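Amphiphysin (Drosophila melanogaster, PDB 1URU) senses membrane curvature, and may also promote it, in endocytosis, through a coiled-coil BAR domain that pairs into a curved dimer. Local coordinates at the interface of chains A and B. Numbering follows the deposited sequence. Chains: chain A/B, Amphiphysin.

Contact 1: the interface of chains A and B. Residues chain A 223, 226-227, 230; chain B 209, 212-213, 216.
A:Glu230 lies across B:Ala213 and B:Gln216, its carboxylate carrying the polar part of this contact. The chain is extended beyond CG (chi2 173°), which lays CD 3.6 Å from the CA of B:Ala213. One carboxylate oxygen, OE1, rests on the aliphatic stem of B:Gln216, 3.6 Å from its CG. The other, OE2, points to the side-chain amide of B:Gln209, whose NE2 is 3.3 Å away; the carboxylate and amide planes are nearly coplanar, 15° apart, though the distance is long for a firm bond. An alanine in place of A:Glu230 would probably leave that amide nitrogen without its acidic neighbour and open a gap over B:Ala213.

At the other end, B:Gln216 turns OE1 toward the backbone O of A:Ala223 at 3.1 Å. Both atoms can only accept, and the amide may in fact be flipped, so this pairing is doubtful.

The apolar part is aromatic. A:Tyr226 and B:Phe212 cross at about a right angle, CE2 of the tyrosine 3.7 Å from CD2 of the phenylalanine, and CE2 of B:Phe212 meets the tyrosine ring at its edge, in plane. The tyrosine CB also packs on the backbone O of B:Phe212, 3.7 Å away.

All eight residues belong to helix 172-239 of one chain or the other. The two copies run antiparallel here, forming part of the helical dimer interface of the BAR domain.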
# COMPACT_ATOMS: atom_id res chain seq x y z
N ALA A 223 -3.35 -0.21 15.51
CA ALA A 223 -2.29 0.08 16.48
C ALA A 223 -2.39 -0.80 17.73
O ALA A 223 -1.41 -1.41 18.18
CB ALA A 223 -2.27 1.54 16.85
N TYR A 226 -1.07 -4.28 16.98
CA TYR A 226 0.38 -4.37 16.90
C TYR A 226 1.04 -4.25 18.28
O TYR A 226 2.09 -4.84 18.45
CB TYR A 226 0.98 -3.39 15.86
CG TYR A 226 1.00 -3.95 14.44
CD1 TYR A 226 0.31 -3.34 13.39
CD2 TYR A 226 1.68 -5.11 14.17
CE1 TYR A 226 0.33 -3.88 12.09
CE2 TYR A 226 1.70 -5.65 12.90
CZ TYR A 226 1.04 -5.05 11.87
OH TYR A 226 1.11 -5.65 10.65
N SER A 227 0.45 -3.56 19.26
CA SER A 227 1.07 -3.57 20.60
C SER A 227 0.72 -4.85 21.32
O SER A 227 1.47 -5.31 22.17
CB SER A 227 0.74 -2.35 21.46
OG SER A 227 -0.63 -2.18 21.65
N GLU A 230 3.42 -6.96 19.82
CA GLU A 230 4.63 -6.60 20.52
C GLU A 230 4.73 -7.32 21.86
O GLU A 230 5.78 -7.86 22.18
CB GLU A 230 4.66 -5.10 20.77
CG GLU A 230 5.92 -4.43 20.29
CD GLU A 230 5.85 -2.92 20.41
OE1 GLU A 230 4.73 -2.33 20.45
OE2 GLU A 230 6.95 -2.33 20.46
N GLN B 209 10.07 -8.04 16.94
CA GLN B 209 9.95 -6.97 17.95
C GLN B 209 10.15 -5.65 17.26
O GLN B 209 9.38 -4.72 17.45
CB GLN B 209 10.99 -7.11 19.07
CG GLN B 209 10.84 -6.16 20.30
CD GLN B 209 10.90 -4.61 20.02
OE1 GLN B 209 11.99 -4.02 19.84
NE2 GLN B 209 9.73 -3.97 20.03
N PHE B 212 7.10 -5.17 14.75
CA PHE B 212 5.80 -4.89 15.36
C PHE B 212 5.73 -3.54 16.03
O PHE B 212 4.68 -2.93 16.05
CB PHE B 212 5.42 -6.02 16.32
CG PHE B 212 5.06 -7.30 15.62
CD1 PHE B 212 5.09 -8.50 16.31
CD2 PHE B 212 4.69 -7.30 14.27
CE1 PHE B 212 4.75 -9.70 15.67
CE2 PHE B 212 4.36 -8.49 13.63
CZ PHE B 212 4.38 -9.70 14.34
N ALA B 213 6.86 -3.09 16.55
CA ALA B 213 7.02 -1.78 17.16
C ALA B 213 7.00 -0.66 16.12
O ALA B 213 6.55 0.45 16.38
CB ALA B 213 8.35 -1.74 17.91
N GLN B 216 3.47 -0.43 15.17
CA GLN B 216 2.70 0.17 16.26
C GLN B 216 2.85 1.68 16.25
O GLN B 216 1.87 2.41 16.28
CB GLN B 216 3.14 -0.42 17.62
CG GLN B 216 3.22 0.56 18.82
CD GLN B 216 1.88 1.09 19.25
OE1 GLN B 216 0.91 0.33 19.38
NE2 GLN B 216 1.80 2.39 19.48

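Contact 2: the interface of chains A and B. Residues chain A 56, 59-60, 63, 215; chain B 73-74, 77, 226.
Where A:Tyr63 meets B:Leu77, both backbones are regularly helical, and the two copies of helix 35-84 run roughly antiparallel. B:Leu77 is the main apolar wedge: with CG anti to the backbone N (chi1 171°), it reaches in among A:Leu56, A:Glu59, A:Phe60 and A:Tyr63. Its CD2 sits above one face of the A:Tyr63 ring, offset toward the rim and 3.7 Å from CG, and lies equally close, 3.7 Å, to CD1 of A:Phe60, a side chain that points the same way alongside it. CD1, the other branch, packs on the A:Phe60 backbone and approaches CD1 of A:Leu56. B:Ser74 adds its CB, 4.0 Å from CE1 of A:Tyr63.

A second stack involves A:Glu215, whose CB lies over the centre of the B:Tyr226 ring, 3.4 Å from the centroid. The chain bends at chi2 (-90°), laying the carboxylate flat over the phenol end, 9° from the ring plane. The hydroxyl of A:Tyr63 steadies that carboxylate from within its own chain, OH giving a hydrogen bond of 2.5 Å to the syn lone pair of OE2.

Water 1 joins the chains nearby, 2.7 Å from the backbone O of A:Glu59 and 2.9 Å from that of B:Ala73.

In the fold, helix 35-84 of each chain makes the leucine-centred packing, while helix 172-239 of each supplies A:Glu215 and B:Tyr226, so the contact spans two layers of the helical dimer.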
# COMPACT_ATOMS: atom_id res chain seq x y z
N LEU A 56 -9.39 14.73 -7.57
CA LEU A 56 -9.58 14.06 -6.29
C LEU A 56 -9.98 12.61 -6.52
O LEU A 56 -9.49 11.71 -5.85
CB LEU A 56 -10.63 14.77 -5.45
CG LEU A 56 -10.74 14.29 -4.01
CD1 LEU A 56 -9.45 14.58 -3.27
CD2 LEU A 56 -11.93 14.99 -3.32
N GLU A 59 -6.78 10.60 -7.85
CA GLU A 59 -5.86 10.27 -6.77
C GLU A 59 -6.43 9.30 -5.75
O GLU A 59 -5.72 8.45 -5.25
CB GLU A 59 -5.40 11.52 -6.02
CG GLU A 59 -4.74 12.58 -6.88
CD GLU A 59 -3.63 12.01 -7.74
OE1 GLU A 59 -2.90 11.09 -7.28
OE2 GLU A 59 -3.50 12.49 -8.89
N PHE A 60 -7.71 9.44 -5.45
CA PHE A 60 -8.34 8.60 -4.46
C PHE A 60 -8.49 7.18 -5.02
O PHE A 60 -8.37 6.21 -4.29
CB PHE A 60 -9.70 9.16 -4.01
CG PHE A 60 -10.28 8.40 -2.89
CD1 PHE A 60 -9.70 8.46 -1.64
CD2 PHE A 60 -11.32 7.52 -3.09
CE1 PHE A 60 -10.21 7.72 -0.58
CE2 PHE A 60 -11.83 6.76 -2.04
CZ PHE A 60 -11.27 6.86 -0.78
N TYR A 63 -5.23 5.69 -4.62
CA TYR A 63 -5.04 5.34 -3.21
C TYR A 63 -5.70 4.03 -2.88
O TYR A 63 -5.12 3.20 -2.20
CB TYR A 63 -5.63 6.42 -2.34
CG TYR A 63 -5.46 6.24 -0.86
CD1 TYR A 63 -4.19 6.24 -0.29
CD2 TYR A 63 -6.56 6.09 -0.01
CE1 TYR A 63 -4.01 6.10 1.08
CE2 TYR A 63 -6.39 5.95 1.37
CZ TYR A 63 -5.10 5.97 1.91
OH TYR A 63 -4.90 5.84 3.24
N GLU A 215 -9.94 6.34 8.17
CA GLU A 215 -8.52 6.28 8.40
C GLU A 215 -8.24 6.18 9.90
O GLU A 215 -7.51 5.32 10.34
CB GLU A 215 -7.82 7.51 7.82
CG GLU A 215 -7.92 7.65 6.31
CD GLU A 215 -6.79 6.97 5.55
OE1 GLU A 215 -6.15 6.05 6.06
OE2 GLU A 215 -6.56 7.36 4.40
N ALA B 73 1.04 7.17 -2.75
CA ALA B 73 -0.34 7.45 -3.13
C ALA B 73 -1.02 8.31 -2.09
O ALA B 73 -1.85 9.13 -2.44
CB ALA B 73 -1.12 6.16 -3.35
N SER B 74 -0.66 8.14 -0.82
CA SER B 74 -1.24 8.92 0.27
C SER B 74 -0.83 10.39 0.15
O SER B 74 -1.55 11.30 0.57
CB SER B 74 -0.78 8.35 1.61
OG SER B 74 -1.28 9.11 2.71
N LEU B 77 -2.56 12.09 -2.84
CA LEU B 77 -3.97 12.26 -2.47
C LEU B 77 -4.10 13.38 -1.49
O LEU B 77 -5.04 14.14 -1.56
CB LEU B 77 -4.58 10.98 -1.85
CG LEU B 77 -5.98 11.10 -1.23
CD1 LEU B 77 -6.99 11.51 -2.27
CD2 LEU B 77 -6.43 9.82 -0.57
N TYR B 226 -4.98 11.72 12.06
CA TYR B 226 -6.28 11.62 11.41
C TYR B 226 -7.42 12.10 12.32
O TYR B 226 -8.39 12.59 11.80
CB TYR B 226 -6.54 10.22 10.81
CG TYR B 226 -5.97 10.06 9.40
CD1 TYR B 226 -4.99 9.10 9.10
CD2 TYR B 226 -6.38 10.89 8.39
CE1 TYR B 226 -4.47 8.98 7.80
CE2 TYR B 226 -5.87 10.78 7.11
CZ TYR B 226 -4.93 9.83 6.81
OH TYR B 226 -4.48 9.79 5.53
O HOH W 1 -3.02 8.66 -5.10

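The C-alpha centres of contacts 1 and 2 are about 24 Å apart, and helix 172-239 of both chains takes part in each. Helix 35-84 enters at contact 2. Tyr226 links them: by the two-fold symmetry, the ring that meets Phe212 edgewise in contact 1 also carries Glu215 of the partner chain on its face, as in contact 2. Each contact has a twin with the chains exchanged, so the interface is fastened at repeated, separated points. Such spread-out packing probably holds the two chains at a fixed angle, and with it the curvature of the BAR dimer.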